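Local structure of RabGDI protein (Plasmodium falciparum 3D7, 3P1W) at residues A[283-286]-A[287-291]. The protein probably acts as a Rab GDP-dissociation inhibitor, binding Rab GTPases in their GDP-bound state and controlling their cycling between membrane and cytosol. Residues are numbered along the deposited sequence; the frame is centred on the assembly and turned at random.
Sequences VFDD and DNKVC
The carboxylate of Asp285 takes a backbone N-H on each face. Asp287 N and Lys289 N approach Asp285 OD1 from opposite sides of its plane, at 2.8 and 2.9 Å. The bond from Lys289 is nearly straight, while that from Asp287 is bent and closes an Asx turn. CG of Asp285 lies between the backbone N and the carbonyl carbon (chi1 69°), which carries OD1 back over the turn. The two bonds should limit rotation of the group. Asp285 OD2 lies alongside the base of Lys289, 3.6 Å from its CB. The ammonium group is too far away for a salt bridge. Asp285 OD2 also has the Asp287 carboxylate nearby, and the two backbone N-H groups on Asp285 OD1 probably ease the repulsion.

The Phe284 ring has the carbonyl carbon of Lys289 at its edge, near its plane. Asn288 O approaches the same ring obliquely, 3.7 Å from CD1. Val283 and Cys291 meet at CG1 and SG, 3.6 Å apart.

Asp285 to Asn288 form a type I turn, closed by Asn288 N to Asp285 O. Asn288 has left-handed backbone angles (59/32). Asp285 N also bonds to Lys289 O at 2.9 Å. This is a 3:5 hairpin: a type I turn followed by a G1 beta bulge. Beyond it, Phe284 and Val290 form an antiparallel non-hydrogen-bonded pair, and Cys291 N bonds to Val283 O at 2.9 Å.

The turn is at the surface, far from the centre of the chain, and joins strands 279-284 and 290-295. Phe284 and Val290 both touch Ile427 of strand 427-429. Cys291 makes a backbone bond to Cys303, and strand 300-303 completes a three-stranded antiparallel meander that borders strand 20-26, consistent with the Rossmann-like domain of the GDI family.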
loop_
_atom_site.group_PDB
_atom_site.type_symbol
_atom_site.label_atom_id
_atom_site.label_comp_id
_atom_site.label_asym_id
_atom_site.label_seq_id
_atom_site.Cartn_x
_atom_site.Cartn_y
_atom_site.Cartn_z
ATOM N N VAL A 283 -28.948 -8.234 10.636
ATOM C CA VAL A 283 -29.818 -9.066 11.450
ATOM C C VAL A 283 -28.929 -9.838 12.424
ATOM O O VAL A 283 -27.912 -10.419 12.020
ATOM C CB VAL A 283 -30.641 -10.033 10.572
ATOM C CG1 VAL A 283 -31.683 -10.793 11.417
ATOM C CG2 VAL A 283 -31.308 -9.270 9.418
ATOM N N PHE A 284 -29.291 -9.796 13.704
ATOM C CA PHE A 284 -28.570 -10.487 14.774
ATOM C C PHE A 284 -29.399 -11.591 15.413
ATOM O O PHE A 284 -30.597 -11.424 15.612
ATOM C CB PHE A 284 -28.197 -9.487 15.852
ATOM C CG PHE A 284 -27.177 -8.510 15.412
ATOM C CD1 PHE A 284 -25.863 -8.919 15.242
ATOM C CD2 PHE A 284 -27.518 -7.194 15.129
ATOM C CE1 PHE A 284 -24.897 -8.038 14.812
ATOM C CE2 PHE A 284 -26.534 -6.297 14.690
ATOM C CZ PHE A 284 -25.232 -6.726 14.540
ATOM N N ASP A 285 -28.759 -12.710 15.745
ATOM C CA ASP A 285 -29.447 -13.795 16.442
ATOM C C ASP A 285 -29.548 -13.506 17.945
ATOM O O ASP A 285 -29.101 -12.459 18.414
ATOM C CB ASP A 285 -28.760 -15.146 16.178
ATOM C CG ASP A 285 -27.386 -15.255 16.817
ATOM O OD1 ASP A 285 -27.037 -14.431 17.689
ATOM O OD2 ASP A 285 -26.653 -16.190 16.446
ATOM N N ASP A 286 -30.139 -14.444 18.682
ATOM C CA ASP A 286 -30.310 -14.331 20.137
ATOM C C ASP A 286 -29.008 -14.176 20.936
ATOM O O ASP A 286 -29.050 -13.737 22.083
ATOM C CB ASP A 286 -31.090 -15.543 20.679
ATOM C CG ASP A 286 -32.567 -15.505 20.324
ATOM O OD1 ASP A 286 -33.036 -14.495 19.763
ATOM O OD2 ASP A 286 -33.272 -16.493 20.617
ATOM N N ASP A 287 -27.868 -14.554 20.360
ATOM C CA ASP A 287 -26.581 -14.347 21.030
ATOM C C ASP A 287 -25.852 -13.116 20.472
ATOM O O ASP A 287 -24.658 -12.974 20.667
ATOM C CB ASP A 287 -25.666 -15.576 20.908
ATOM C CG ASP A 287 -26.338 -16.865 21.318
ATOM O OD1 ASP A 287 -27.283 -16.845 22.133
ATOM O OD2 ASP A 287 -25.896 -17.915 20.813
ATOM N N ASN A 288 -26.583 -12.235 19.793
ATOM C CA ASN A 288 -26.022 -11.024 19.195
ATOM C C ASN A 288 -24.911 -11.300 18.171
ATOM O O ASN A 288 -23.987 -10.498 18.013
ATOM C CB ASN A 288 -25.541 -10.052 20.283
ATOM C CG ASN A 288 -26.667 -9.570 21.171
ATOM O OD1 ASN A 288 -27.803 -9.430 20.731
ATOM N ND2 ASN A 288 -26.357 -9.330 22.440
ATOM N N LYS A 289 -25.014 -12.425 17.469
ATOM C CA LYS A 289 -24.091 -12.749 16.380
ATOM C C LYS A 289 -24.799 -12.512 15.057
ATOM O O LYS A 289 -26.008 -12.764 14.931
ATOM C CB LYS A 289 -23.636 -14.199 16.445
ATOM C CG LYS A 289 -22.942 -14.584 17.740
ATOM C CD LYS A 289 -22.170 -15.897 17.581
ATOM C CE LYS A 289 -22.012 -16.620 18.909
ATOM N NZ LYS A 289 -20.809 -17.489 18.910
ATOM N N VAL A 290 -24.053 -12.042 14.064
ATOM C CA VAL A 290 -24.659 -11.732 12.777
ATOM C C VAL A 290 -25.256 -13.007 12.169
ATOM O O VAL A 290 -24.669 -14.087 12.257
ATOM C CB VAL A 290 -23.674 -11.055 11.793
ATOM C CG1 VAL A 290 -22.654 -12.063 11.230
ATOM C CG2 VAL A 290 -24.450 -10.364 10.664
ATOM N N CYS A 291 -26.456 -12.883 11.612
ATOM C CA CYS A 291 -27.092 -13.997 10.908
ATOM C C CYS A 291 -27.663 -13.565 9.560
ATOM O O CYS A 291 -28.036 -14.411 8.761
ATOM C CB CYS A 291 -28.161 -14.658 11.786
ATOM S SG CYS A 291 -29.565 -13.627 12.160
#